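Local coordinates for adenosine kinase (Sinorhizobium meliloti, PDB 3UBO), which probably transfers the gamma-phosphate of ATP to adenosine as a pfkB-family kinase, and binds adenosine and ADP, at residues Val16-Arg21 with Gly53-Ala58; Gly75-Phe80 with Gln99-Gln104; Lys82-Gln87 with Pro112-Ser117; Tyr156-Leu161 with Thr188-Phe193. All coordinates share one frame; numbering follows the deposited sequence.

Contact 1: Val16-Arg21 with Gly53-Ala58. With ADN (adenosine), chain C.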
loop_
_atom_site.group_PDB
_atom_site.type_symbol
_atom_site.label_atom_id
_atom_site.label_comp_id
_atom_site.label_asym_id
_atom_site.label_seq_id
_atom_site.Cartn_x
_atom_site.Cartn_y
_atom_site.Cartn_z
ATOM N N VAL A 16 5.802 7.161 7.667
ATOM C CA VAL A 16 5.174 6.111 6.876
ATOM C C VAL A 16 3.875 5.616 7.526
ATOM O O VAL A 16 3.830 5.420 8.755
ATOM C CB VAL A 16 6.114 5.015 6.492
ATOM C CG1 VAL A 16 5.378 3.952 5.578
ATOM C CG2 VAL A 16 7.237 5.637 5.804
ATOM N N ASP A 17 2.822 5.535 6.710
ATOM C CA ASP A 17 1.464 5.207 7.169
ATOM C C ASP A 17 1.147 3.739 7.070
ATOM O O ASP A 17 1.262 3.112 5.973
ATOM C CB ASP A 17 0.411 5.972 6.349
ATOM C CG ASP A 17 0.325 7.405 6.753
ATOM O OD1 ASP A 17 1.152 7.737 7.606
ATOM O OD2 ASP A 17 -0.501 8.202 6.263
ATOM N N ILE A 18 0.687 3.209 8.196
ATOM C CA ILE A 18 0.263 1.812 8.233
ATOM C C ILE A 18 -1.182 1.899 8.521
ATOM O O ILE A 18 -1.583 2.421 9.590
ATOM C CB ILE A 18 1.003 0.997 9.317
ATOM C CG1 ILE A 18 2.438 1.568 9.430
ATOM C CG2 ILE A 18 0.915 -0.479 9.010
ATOM C CD1 ILE A 18 3.467 0.606 9.617
ATOM N N ILE A 19 -1.972 1.427 7.565
ATOM C CA ILE A 19 -3.361 1.734 7.543
ATOM C C ILE A 19 -4.223 0.452 7.506
ATOM O O ILE A 19 -3.888 -0.491 6.748
ATOM C CB ILE A 19 -3.685 2.485 6.228
ATOM C CG1 ILE A 19 -2.811 3.730 6.032
ATOM C CG2 ILE A 19 -5.162 2.792 6.127
ATOM C CD1 ILE A 19 -2.532 4.043 4.483
ATOM N N ALA A 20 -5.349 0.457 8.236
ATOM C CA ALA A 20 -6.360 -0.588 8.131
ATOM C C ALA A 20 -7.707 -0.106 8.657
ATOM O O ALA A 20 -7.799 0.856 9.392
ATOM C CB ALA A 20 -5.933 -1.918 8.888
ATOM N N ARG A 21 -8.754 -0.791 8.246
ATOM C CA ARG A 21 -10.101 -0.494 8.649
ATOM C C ARG A 21 -10.398 -1.044 10.031
ATOM O O ARG A 21 -9.824 -2.050 10.451
ATOM C CB ARG A 21 -10.958 -1.195 7.648
ATOM C CG ARG A 21 -12.083 -0.378 7.197
ATOM C CD ARG A 21 -12.044 -0.162 5.712
ATOM N NE ARG A 21 -12.805 1.045 5.426
ATOM C CZ ARG A 21 -12.756 1.633 4.254
ATOM N NH1 ARG A 21 -12.003 1.100 3.270
ATOM N NH2 ARG A 21 -13.464 2.745 4.076
ATOM N N GLY A 53 -5.824 -5.150 12.382
ATOM C CA GLY A 53 -5.913 -6.108 11.309
ATOM C C GLY A 53 -4.753 -6.013 10.318
ATOM O O GLY A 53 -3.903 -5.171 10.415
ATOM N N PRO A 54 -4.734 -6.892 9.315
ATOM C CA PRO A 54 -3.743 -6.634 8.251
ATOM C C PRO A 54 -3.794 -5.216 7.651
ATOM O O PRO A 54 -4.857 -4.628 7.476
ATOM C CB PRO A 54 -3.994 -7.706 7.199
ATOM C CG PRO A 54 -5.170 -8.547 7.746
ATOM C CD PRO A 54 -5.727 -7.913 8.976
ATOM N N ALA A 55 -2.612 -4.643 7.413
ATOM C CA ALA A 55 -2.581 -3.253 7.046
ATOM C C ALA A 55 -1.933 -3.174 5.716
ATOM O O ALA A 55 -1.504 -4.207 5.144
ATOM C CB ALA A 55 -1.849 -2.483 8.002
ATOM N N VAL A 56 -1.911 -1.942 5.235
ATOM C CA VAL A 56 -1.360 -1.572 3.955
ATOM C C VAL A 56 -0.415 -0.402 4.301
ATOM O O VAL A 56 -0.752 0.489 5.092
ATOM C CB VAL A 56 -2.576 -1.163 3.025
ATOM C CG1 VAL A 56 -2.826 0.329 3.116
ATOM C CG2 VAL A 56 -2.382 -1.619 1.612
ATOM N N GLU A 57 0.804 -0.419 3.790
ATOM C CA GLU A 57 1.693 0.721 4.085
ATOM C C GLU A 57 1.906 1.663 2.891
ATOM O O GLU A 57 2.004 1.243 1.707
ATOM C CB GLU A 57 3.003 0.374 4.873
ATOM C CG GLU A 57 3.500 -1.046 4.761
ATOM C CD GLU A 57 2.552 -2.125 5.292
ATOM O OE1 GLU A 57 1.923 -2.019 6.398
ATOM O OE2 GLU A 57 2.387 -3.111 4.561
ATOM N N ALA A 58 1.850 2.952 3.229
ATOM C CA ALA A 58 1.993 4.006 2.215
ATOM C C ALA A 58 2.688 5.216 2.797
ATOM O O ALA A 58 2.224 5.697 3.850
ATOM C CB ALA A 58 0.584 4.404 1.596
HETATM O "O5'" ADN C . -3.419 14.384 7.170
HETATM C "C5'" ADN C . -2.930 13.254 6.353
HETATM C "C4'" ADN C . -1.533 12.697 6.795
HETATM O "O4'" ADN C . -1.183 13.042 8.140
HETATM C "C3'" ADN C . -0.997 11.178 6.654
HETATM O "O3'" ADN C . -0.595 10.574 5.448
HETATM C "C2'" ADN C . 0.091 11.100 7.777
HETATM O "O2'" ADN C . 1.379 10.587 7.375
HETATM C "C1'" ADN C . 0.075 12.485 8.290
HETATM N N9 ADN C . 0.411 12.533 9.745
HETATM C C8 ADN C . -0.159 11.877 10.874
HETATM N N7 ADN C . 0.430 12.375 12.067
HETATM C C5 ADN C . 1.359 13.353 11.664
HETATM C C6 ADN C . 2.262 14.174 12.394
HETATM N N6 ADN C . 2.328 14.141 13.830
HETATM N N1 ADN C . 3.094 15.088 11.651
HETATM C C2 ADN C . 3.007 15.152 10.222
HETATM N N3 ADN C . 2.123 14.353 9.457
HETATM C C4 ADN C . 1.331 13.453 10.209
HETATM O O HOH W 1 -7.981 -2.666 12.525
#
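Asp-17 pairs with Ala-58 across two antiparallel strands and reaches from that pair to the ribose of adenosine. Its CB packs beside Ala-58 O, at 3.1 Å. CG stands anti to the carbonyl carbon (chi1 -76°), which lifts the carboxylate off the sheet toward the sugar. There each oxygen takes one hydroxyl: OD1 accepts from adenosine O2' at 2.9 Å and OD2 from adenosine O3', so the two bonds together fix the rotation of the carboxylate. Four backbone bonds hold the strands in register, among them Ala-58 N to Asp-17 O (2.8 Å) and Val-56 N to Ile-19 O (2.9 Å). On the face of Asp-17, Ile-19 CB packs against Val-56 CG1; on the other face, Ile-18 CG2 lies 3.6 Å from Ala-55 CB and also touches Glu-57 OE1. Water 1 bridges Arg-21 O and Gly-53 N where the segments part. Strand 16-21 runs inside the five-stranded mixed sheet that forms the lid in this family, with strand 116-121 along its other side. Strand 56-59 is an edge strand of this sheet within the chain, and Glu-57 makes backbone hydrogen bonds to the second subunit.

Contact 2: Gly75-Phe80 with Gln99-Gln104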
loop_
_atom_site.group_PDB
_atom_site.type_symbol
_atom_site.label_atom_id
_atom_site.label_comp_id
_atom_site.label_asym_id
_atom_site.label_seq_id
_atom_site.Cartn_x
_atom_site.Cartn_y
_atom_site.Cartn_z
ATOM N N GLY A 75 3.531 20.935 -10.948
ATOM C CA GLY A 75 4.519 21.821 -10.327
ATOM C C GLY A 75 5.905 21.250 -9.985
ATOM O O GLY A 75 6.173 20.045 -10.168
ATOM N N ARG A 76 6.799 22.135 -9.525
ATOM C CA ARG A 76 8.127 21.725 -9.058
ATOM C C ARG A 76 8.241 21.915 -7.534
ATOM O O ARG A 76 7.963 23.004 -6.968
ATOM C CB ARG A 76 9.288 22.503 -9.750
ATOM C CG ARG A 76 9.240 22.635 -11.314
ATOM C CD ARG A 76 9.936 23.971 -11.792
ATOM N NE ARG A 76 9.184 25.192 -11.391
ATOM C CZ ARG A 76 9.736 26.391 -11.205
ATOM N NH1 ARG A 76 11.060 26.532 -11.361
ATOM N NH2 ARG A 76 8.980 27.425 -10.828
ATOM N N ALA A 77 8.649 20.838 -6.873
ATOM C CA ALA A 77 8.558 20.764 -5.411
ATOM C C ALA A 77 9.827 20.163 -4.753
ATOM O O ALA A 77 10.607 19.447 -5.390
ATOM C CB ALA A 77 7.284 19.944 -5.021
ATOM N N ALA A 78 9.963 20.414 -3.461
ATOM C CA ALA A 78 11.120 19.935 -2.685
ATOM C C ALA A 78 10.702 19.765 -1.229
ATOM O O ALA A 78 9.731 20.442 -0.735
ATOM C CB ALA A 78 12.330 20.893 -2.790
ATOM N N TYR A 79 11.417 18.857 -0.547
ATOM C CA TYR A 79 10.936 18.411 0.768
ATOM C C TYR A 79 12.096 18.188 1.699
ATOM O O TYR A 79 13.167 17.705 1.284
ATOM C CB TYR A 79 9.966 17.151 0.689
ATOM C CG TYR A 79 9.577 16.575 2.085
ATOM C CD1 TYR A 79 8.620 17.212 2.878
ATOM C CD2 TYR A 79 10.199 15.423 2.602
ATOM C CE1 TYR A 79 8.289 16.755 4.096
ATOM C CE2 TYR A 79 9.843 14.932 3.836
ATOM C CZ TYR A 79 8.898 15.622 4.573
ATOM O OH TYR A 79 8.570 15.184 5.822
ATOM N N PHE A 80 11.893 18.596 2.943
ATOM C CA PHE A 80 12.874 18.293 3.971
ATOM C C PHE A 80 12.167 17.479 5.054
ATOM O O PHE A 80 11.123 17.961 5.596
ATOM C CB PHE A 80 13.429 19.563 4.676
ATOM C CG PHE A 80 14.059 20.599 3.767
ATOM C CD1 PHE A 80 14.622 20.245 2.529
ATOM C CD2 PHE A 80 14.124 21.955 4.189
ATOM C CE1 PHE A 80 15.275 21.227 1.750
ATOM C CE2 PHE A 80 14.717 22.930 3.412
ATOM C CZ PHE A 80 15.325 22.580 2.210
ATOM N N GLN A 99 7.988 10.811 -7.020
ATOM C CA GLN A 99 7.049 11.907 -7.387
ATOM C C GLN A 99 7.732 12.935 -8.307
ATOM O O GLN A 99 7.064 13.579 -9.073
ATOM C CB GLN A 99 6.471 12.647 -6.170
ATOM C CG GLN A 99 5.468 11.833 -5.324
ATOM C CD GLN A 99 4.092 11.540 -6.017
ATOM O OE1 GLN A 99 3.587 12.380 -6.762
ATOM N NE2 GLN A 99 3.498 10.370 -5.751
ATOM N N GLY A 100 9.084 13.045 -8.239
ATOM C CA GLY A 100 9.869 14.074 -8.912
ATOM C C GLY A 100 10.201 15.219 -7.948
ATOM O O GLY A 100 10.721 16.248 -8.351
ATOM N N VAL A 101 9.903 15.030 -6.661
ATOM C CA VAL A 101 10.291 15.994 -5.653
ATOM C C VAL A 101 11.774 15.861 -5.327
ATOM O O VAL A 101 12.376 14.787 -5.497
ATOM C CB VAL A 101 9.444 15.895 -4.372
ATOM C CG1 VAL A 101 10.083 16.690 -3.281
ATOM C CG2 VAL A 101 8.069 16.388 -4.626
ATOM N N HIS A 102 12.359 16.992 -4.915
ATOM C CA HIS A 102 13.780 17.103 -4.532
ATOM C C HIS A 102 13.804 16.804 -3.051
ATOM O O HIS A 102 13.150 17.501 -2.221
ATOM C CB HIS A 102 14.409 18.503 -4.859
ATOM C CG HIS A 102 15.775 18.725 -4.243
ATOM N ND1 HIS A 102 16.958 18.406 -4.893
ATOM C CD2 HIS A 102 16.141 19.224 -3.023
ATOM C CE1 HIS A 102 17.984 18.680 -4.096
ATOM N NE2 HIS A 102 17.515 19.185 -2.962
ATOM N N PHE A 103 14.527 15.727 -2.752
ATOM C CA PHE A 103 14.670 15.225 -1.380
ATOM C C PHE A 103 16.092 14.734 -1.125
ATOM O O PHE A 103 16.488 13.693 -1.665
ATOM C CB PHE A 103 13.734 14.054 -1.139
ATOM C CG PHE A 103 13.758 13.590 0.279
ATOM C CD1 PHE A 103 13.345 14.456 1.298
ATOM C CD2 PHE A 103 14.189 12.297 0.610
ATOM C CE1 PHE A 103 13.335 14.031 2.610
ATOM C CE2 PHE A 103 14.188 11.892 1.916
ATOM C CZ PHE A 103 13.757 12.753 2.919
ATOM N N GLN A 104 16.841 15.479 -0.306
ATOM C CA GLN A 104 18.286 15.290 -0.171
ATOM C C GLN A 104 18.648 15.233 1.303
ATOM O O GLN A 104 19.695 14.698 1.653
ATOM C CB GLN A 104 19.044 16.394 -0.914
ATOM C CG GLN A 104 19.064 16.150 -2.404
ATOM C CD GLN A 104 19.625 14.748 -2.747
ATOM O OE1 GLN A 104 20.658 14.349 -2.165
ATOM N NE2 GLN A 104 18.959 13.991 -3.662
HETATM O O HOH W 2 15.598 17.885 0.291
#
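The Tyr-79 ring lies beside that of Phe-103, both pointing the same way, with planes 25° apart but slid so far that they barely overlap (centroids 5.7 Å apart). The touch is made at one side: Phe-103 CE1 meets Tyr-79 CD2 at 3.4 Å, coming obliquely to the tyrosine ring. Both side chains leave the same face of the sheet, and CG anti to the backbone N in each (chi1 174° in Tyr-79, -175° in Phe-103) turns the rings the same way. The rim of Phe-103 also meets the tyrosine backbone, where Tyr-79 O lies near the ring plane, 3.3 Å from Phe-103 CD1. Val-101 packs with both branches on the preceding residues of the neighbouring strand: CG1 against Ala-78 CA, CG2 on Ala-77 CB at 3.7 Å. On the face away from the rings, Ala-78 CB packs against His-102 CB, close to the edge of the imidazole, whose NE2 bonds to Glu-145. Two backbone bonds join the two strands in parallel, His-102 N to Ala-77 O (3.1 Å) and Tyr-79 N to His-102 O (2.8 Å). Further on, water 2 gives to Tyr-79 O and accepts from Gln-104 N. Gly-100, with positive phi, ends helix 87-98 in a Schellman motif and turns the chain back to the sheet. The contact thus closes the beta-alpha-beta unit 77-80, 87-98, 102-103 at one edge of the seven-stranded parallel sheet: strand 6-11 flanks 77-80, helix 87-98 packs on Val-101 and Phe-103, and helix 146-150 packs on Ala-78 and His-102.

Contact 3: Lys82-Gln87 with Pro112-Ser117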
loop_
_atom_site.group_PDB
_atom_site.type_symbol
_atom_site.label_atom_id
_atom_site.label_comp_id
_atom_site.label_asym_id
_atom_site.label_seq_id
_atom_site.Cartn_x
_atom_site.Cartn_y
_atom_site.Cartn_z
ATOM N N LYS A 82 12.714 14.103 8.298
ATOM C CA LYS A 82 13.614 13.334 9.147
ATOM C C LYS A 82 13.309 11.842 9.068
ATOM O O LYS A 82 12.226 11.398 9.451
ATOM C CB LYS A 82 13.523 13.812 10.598
ATOM C CG LYS A 82 14.857 14.225 11.200
ATOM C CD LYS A 82 16.021 13.653 10.409
ATOM C CE LYS A 82 17.119 14.686 10.214
ATOM N NZ LYS A 82 18.245 14.153 9.399
ATOM N N VAL A 83 14.271 11.072 8.568
ATOM C CA VAL A 83 14.109 9.630 8.440
ATOM C C VAL A 83 15.398 8.897 8.795
ATOM O O VAL A 83 16.489 9.461 8.704
ATOM C CB VAL A 83 13.682 9.234 7.014
ATOM C CG1 VAL A 83 12.317 9.820 6.688
ATOM C CG2 VAL A 83 14.722 9.694 6.003
ATOM N N ALA A 84 15.266 7.639 9.202
ATOM C CA ALA A 84 16.399 6.844 9.567
ATOM C C ALA A 84 16.948 6.088 8.373
ATOM O O ALA A 84 16.362 6.040 7.315
ATOM C CB ALA A 84 16.086 5.956 10.710
ATOM N N ASP A 85 18.152 5.579 8.540
ATOM C CA ASP A 85 18.901 4.873 7.510
ATOM C C ASP A 85 18.310 3.449 7.308
ATOM O O ASP A 85 18.979 2.532 6.825
ATOM C CB ASP A 85 20.360 4.793 7.973
ATOM C CG ASP A 85 21.279 4.113 6.937
ATOM O OD1 ASP A 85 20.759 3.879 5.798
ATOM O OD2 ASP A 85 22.504 3.847 7.253
ATOM N N ASP A 86 17.027 3.281 7.638
ATOM C CA ASP A 86 16.349 1.960 7.637
ATOM C C ASP A 86 15.400 1.700 6.413
ATOM O O ASP A 86 15.382 2.450 5.437
ATOM C CB ASP A 86 15.601 1.796 8.964
ATOM C CG ASP A 86 14.626 2.913 9.199
ATOM O OD1 ASP A 86 14.181 3.465 8.152
ATOM O OD2 ASP A 86 14.310 3.219 10.391
ATOM N N GLN A 87 14.642 0.606 6.477
ATOM C CA GLN A 87 13.909 0.115 5.352
ATOM C C GLN A 87 12.668 0.994 5.140
ATOM O O GLN A 87 12.191 1.191 4.010
ATOM C CB GLN A 87 13.556 -1.324 5.607
ATOM C CG GLN A 87 14.449 -2.221 4.884
ATOM C CD GLN A 87 14.331 -3.599 5.420
ATOM O OE1 GLN A 87 13.683 -3.816 6.439
ATOM N NE2 GLN A 87 14.939 -4.553 4.747
ATOM N N PRO A 112 16.467 6.998 16.570
ATOM C CA PRO A 112 15.158 6.339 16.313
ATOM C C PRO A 112 14.946 5.791 14.877
ATOM O O PRO A 112 15.582 6.239 13.915
ATOM C CB PRO A 112 14.107 7.428 16.666
ATOM C CG PRO A 112 14.741 8.308 17.631
ATOM C CD PRO A 112 16.299 8.265 17.310
ATOM N N PRO A 113 14.039 4.820 14.721
ATOM C CA PRO A 113 13.812 4.421 13.331
ATOM C C PRO A 113 12.796 5.390 12.732
ATOM O O PRO A 113 12.254 6.260 13.466
ATOM C CB PRO A 113 13.223 3.019 13.459
ATOM C CG PRO A 113 12.963 2.842 14.961
ATOM C CD PRO A 113 13.058 4.190 15.602
ATOM N N THR A 114 12.599 5.249 11.428
ATOM C CA THR A 114 11.732 6.115 10.676
ATOM C C THR A 114 10.339 6.244 11.323
ATOM O O THR A 114 9.724 5.272 11.761
ATOM C CB THR A 114 11.712 5.602 9.239
ATOM O OG1 THR A 114 13.015 5.785 8.665
ATOM C CG2 THR A 114 10.661 6.257 8.392
ATOM N N ALA A 115 9.849 7.460 11.430
ATOM C CA ALA A 115 8.563 7.661 12.063
ATOM C C ALA A 115 7.451 6.898 11.368
ATOM O O ALA A 115 7.550 6.652 10.187
ATOM C CB ALA A 115 8.214 9.088 12.051
ATOM N N ARG A 116 6.416 6.512 12.106
ATOM C CA ARG A 116 5.318 5.751 11.524
ATOM C C ARG A 116 4.002 6.110 12.195
ATOM O O ARG A 116 3.982 6.519 13.356
ATOM C CB ARG A 116 5.580 4.249 11.648
ATOM C CG ARG A 116 5.338 3.691 13.040
ATOM C CD ARG A 116 5.194 2.177 13.010
ATOM N NE ARG A 116 5.998 1.531 14.043
ATOM C CZ ARG A 116 7.318 1.654 14.149
ATOM N NH1 ARG A 116 7.987 2.403 13.283
ATOM N NH2 ARG A 116 7.969 1.029 15.120
ATOM N N SER A 117 2.901 5.960 11.466
ATOM C CA SER A 117 1.610 6.294 12.017
ATOM C C SER A 117 0.596 5.189 11.760
ATOM O O SER A 117 0.470 4.669 10.624
ATOM C CB SER A 117 1.152 7.641 11.485
ATOM O OG SER A 117 -0.089 8.025 12.014
#
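The first torsions of Asp-86 and Thr-114 turn their polar ends to each other: Asp-86 CG sits between its backbone N and carbonyl carbon (chi1 57°), while Thr-114 OG1 stands anti to its carbonyl carbon, on the side of its own N (chi1 -67°). The threonine therefore offers hydroxyl and backbone N-H together, and the carboxylate takes both in a two-pronged grip. Thr-114 OG1 donates to Asp-86 OD1 at 2.6 Å, and Thr-114 N donates to Asp-86 OD2 at 2.9 Å along a nearly straight line (165° at the hydrogen). Each oxygen uses its syn lone pair. The hydroxyl also accepts from Ala-84 N at 3.0 Å, so Thr-114 OG1 links two points of the 82-87 loop. Beside this polar cluster, Ala-84 CB rests on Pro-112 O, and Asp-86 OD2 lies 3.3 Å from Pro-113 CB. Gln-87 of the second subunit packs on Asp-86 and Pro-113, placing the contact at the subunit interface. Asp-86 OD1 has a further partner in Gly-89 N, which makes this residue the side-chain N-cap of helix 87-98; the cap is here also the clasp that ties the helix start to the approach of lid strand 116-121.

Contact 4: Tyr156-Leu161 with Thr188-Phe193. With ADN (adenosine), chain C.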
loop_
_atom_site.group_PDB
_atom_site.type_symbol
_atom_site.label_atom_id
_atom_site.label_comp_id
_atom_site.label_asym_id
_atom_site.label_seq_id
_atom_site.Cartn_x
_atom_site.Cartn_y
_atom_site.Cartn_z
ATOM N N TYR A 156 6.377 25.758 2.772
ATOM C CA TYR A 156 5.221 25.326 3.548
ATOM C C TYR A 156 5.614 24.245 4.538
ATOM O O TYR A 156 6.446 23.374 4.209
ATOM C CB TYR A 156 4.225 24.814 2.580
ATOM C CG TYR A 156 2.991 24.134 3.124
ATOM C CD1 TYR A 156 1.886 24.877 3.528
ATOM C CD2 TYR A 156 2.901 22.750 3.167
ATOM C CE1 TYR A 156 0.731 24.272 3.979
ATOM C CE2 TYR A 156 1.716 22.117 3.607
ATOM C CZ TYR A 156 0.621 22.878 4.012
ATOM O OH TYR A 156 -0.566 22.267 4.447
ATOM N N PHE A 157 5.034 24.322 5.745
ATOM C CA PHE A 157 5.458 23.487 6.884
ATOM C C PHE A 157 4.306 23.225 7.843
ATOM O O PHE A 157 3.387 24.052 7.961
ATOM C CB PHE A 157 6.620 24.167 7.673
ATOM C CG PHE A 157 6.172 25.384 8.502
ATOM C CD1 PHE A 157 6.198 26.675 7.957
ATOM C CD2 PHE A 157 5.669 25.223 9.797
ATOM C CE1 PHE A 157 5.753 27.768 8.687
ATOM C CE2 PHE A 157 5.223 26.307 10.539
ATOM C CZ PHE A 157 5.266 27.584 9.983
ATOM N N GLU A 158 4.387 22.095 8.560
ATOM C CA GLU A 158 3.290 21.654 9.471
ATOM C C GLU A 158 3.324 22.352 10.826
ATOM O O GLU A 158 4.425 22.583 11.354
ATOM C CB GLU A 158 3.295 20.097 9.719
ATOM C CG GLU A 158 3.232 19.141 8.485
ATOM C CD GLU A 158 4.228 17.971 8.644
ATOM O OE1 GLU A 158 4.165 17.038 7.779
ATOM O OE2 GLU A 158 5.098 18.007 9.617
ATOM N N GLY A 159 2.160 22.690 11.380
ATOM C CA GLY A 159 2.030 22.906 12.812
ATOM C C GLY A 159 2.542 21.673 13.573
ATOM O O GLY A 159 3.151 21.767 14.659
ATOM N N TYR A 160 2.333 20.498 12.965
ATOM C CA TYR A 160 2.698 19.201 13.550
ATOM C C TYR A 160 4.149 19.137 14.036
ATOM O O TYR A 160 4.536 18.162 14.691
ATOM C CB TYR A 160 2.519 18.058 12.525
ATOM C CG TYR A 160 1.131 17.474 12.429
ATOM C CD1 TYR A 160 0.651 16.979 11.208
ATOM C CD2 TYR A 160 0.296 17.426 13.526
ATOM C CE1 TYR A 160 -0.631 16.484 11.077
ATOM C CE2 TYR A 160 -0.985 16.917 13.400
ATOM C CZ TYR A 160 -1.444 16.447 12.166
ATOM O OH TYR A 160 -2.707 15.917 12.035
ATOM N N LEU A 161 4.933 20.150 13.638
ATOM C CA LEU A 161 6.383 20.212 13.759
ATOM C C LEU A 161 6.727 20.858 15.073
ATOM O O LEU A 161 7.866 20.857 15.500
ATOM C CB LEU A 161 6.979 21.067 12.658
ATOM C CG LEU A 161 7.365 20.376 11.355
ATOM C CD1 LEU A 161 8.209 21.318 10.504
ATOM C CD2 LEU A 161 8.096 19.061 11.560
ATOM N N THR A 188 0.044 24.680 7.318
ATOM C CA THR A 188 -1.228 24.066 7.753
ATOM C C THR A 188 -1.341 24.002 9.280
ATOM O O THR A 188 -0.368 23.722 9.947
ATOM C CB THR A 188 -1.320 22.638 7.279
ATOM O OG1 THR A 188 -2.041 21.919 8.263
ATOM C CG2 THR A 188 0.043 22.012 7.208
ATOM N N LEU A 189 -2.508 24.226 9.847
ATOM C CA LEU A 189 -2.646 24.030 11.294
ATOM C C LEU A 189 -2.635 22.554 11.748
ATOM O O LEU A 189 -2.758 22.238 12.939
ATOM C CB LEU A 189 -3.947 24.655 11.756
ATOM C CG LEU A 189 -3.816 26.119 12.116
ATOM C CD1 LEU A 189 -2.654 26.648 11.356
ATOM C CD2 LEU A 189 -5.086 26.844 11.789
ATOM N N SER A 190 -2.589 21.648 10.777
ATOM C CA SER A 190 -2.426 20.224 11.053
ATOM C C SER A 190 -3.643 19.518 11.667
ATOM O O SER A 190 -4.273 18.664 11.001
ATOM C CB SER A 190 -1.209 20.051 11.930
ATOM O OG SER A 190 -0.038 20.339 11.165
ATOM N N ASP A 191 -3.986 19.876 12.909
ATOM C CA ASP A 191 -4.943 19.097 13.680
ATOM C C ASP A 191 -5.489 19.948 14.789
ATOM O O ASP A 191 -4.822 20.830 15.310
ATOM C CB ASP A 191 -4.242 17.811 14.184
ATOM C CG ASP A 191 -5.017 17.082 15.254
ATOM O OD1 ASP A 191 -6.227 16.721 15.111
ATOM O OD2 ASP A 191 -4.362 16.875 16.288
ATOM N N SER A 192 -6.721 19.713 15.158
ATOM C CA SER A 192 -7.285 20.621 16.119
ATOM C C SER A 192 -6.729 20.434 17.518
ATOM O O SER A 192 -7.065 21.198 18.396
ATOM C CB SER A 192 -8.808 20.580 16.120
ATOM O OG SER A 192 -9.266 19.531 16.933
ATOM N N PHE A 193 -5.883 19.450 17.774
ATOM C CA PHE A 193 -5.315 19.375 19.131
ATOM C C PHE A 193 -3.965 19.997 19.155
ATOM O O PHE A 193 -3.560 20.520 20.163
ATOM C CB PHE A 193 -5.257 17.949 19.697
ATOM C CG PHE A 193 -6.617 17.412 20.075
ATOM C CD1 PHE A 193 -7.084 17.522 21.381
ATOM C CD2 PHE A 193 -7.457 16.819 19.093
ATOM C CE1 PHE A 193 -8.393 17.051 21.726
ATOM C CE2 PHE A 193 -8.768 16.342 19.427
ATOM C CZ PHE A 193 -9.229 16.461 20.758
HETATM O "O5'" ADN C . -3.419 14.384 7.170
HETATM C "C5'" ADN C . -2.930 13.254 6.353
HETATM C "C4'" ADN C . -1.533 12.697 6.795
HETATM O "O4'" ADN C . -1.183 13.042 8.140
HETATM C "C3'" ADN C . -0.997 11.178 6.654
HETATM O "O3'" ADN C . -0.595 10.574 5.448
HETATM C "C2'" ADN C . 0.091 11.100 7.777
HETATM O "O2'" ADN C . 1.379 10.587 7.375
HETATM C "C1'" ADN C . 0.075 12.485 8.290
HETATM N N9 ADN C . 0.411 12.533 9.745
HETATM C C8 ADN C . -0.159 11.877 10.874
HETATM N N7 ADN C . 0.430 12.375 12.067
HETATM C C5 ADN C . 1.359 13.353 11.664
HETATM C C6 ADN C . 2.262 14.174 12.394
HETATM N N6 ADN C . 2.328 14.141 13.830
HETATM N N1 ADN C . 3.094 15.088 11.651
HETATM C C2 ADN C . 3.007 15.152 10.222
HETATM N N3 ADN C . 2.123 14.353 9.457
HETATM C C4 ADN C . 1.331 13.453 10.209
#
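Tyr-160 lays its ring between Ser-190 and the adenine of adenosine. Over one face Ser-190 CB stands 3.3 Å from the ring centroid, almost on the normal (7° off), a CH-pi contact; over the opposite face comes adenosine C6, offset toward the rim. The serine hydroxyl is turned to the backbone: OG, anti to the carbonyl carbon (chi1 -70°), accepts from Tyr-160 N at 3.0 Å. One side chain thus holds both the main chain and the ring of Tyr-160. Asp-191 crosses the tyrosine at about a right angle, its CB 3.5 Å from Tyr-160 CE2, with ring and carboxylate planes 35° apart. These residues follow the C-terminal ends of two neighbouring parallel strands, 152-158 and 184-188, where substrates bind in ribokinase-like folds. Where the strands end, two backbone bonds join them: Gly-159 N to Thr-188 O at 3.1 Å, and a weak one from Thr-188 N to Phe-157 O. Beyond them Thr-188 OG1 accepts from Ser-190 N at 2.6 Å, an ST turn that brings the serine round to the tyrosine, and Asp-191 begins helix 192-197 as N-cap through a weak bond from Phe-193 N. Glu-158, bent at its second torsion, leads away from Thr-188 toward the base; its OE1 lies 3.3 Å from adenosine C2, while Asn-13 N and Ala-63 N bond to its two carboxylate oxygens.

In the fold
Contacts 1 and 4 meet the same adenosine from different parts of the fold, their centres 22 Å apart: the lid sheet supplies a carboxylate for the ribose, the large parallel sheet the wall against the base. Contact 2 shares that parallel sheet, its centre 20 Å from that of contact 4 and the Tyr-79 side chain about 7 Å from adenosine. Contact 3, like contact 1, touches the second subunit and bridges the two parts. Its 82-87 loop follows strand 77-80 of contact 2, and its other segment runs into the lid beside contact 1, where Ile-18 N probably bonds to Ser-117 O (2.8 Å). The Asp-17 side chain is about 12 Å from ADP, that of Thr-188 about 7 Å.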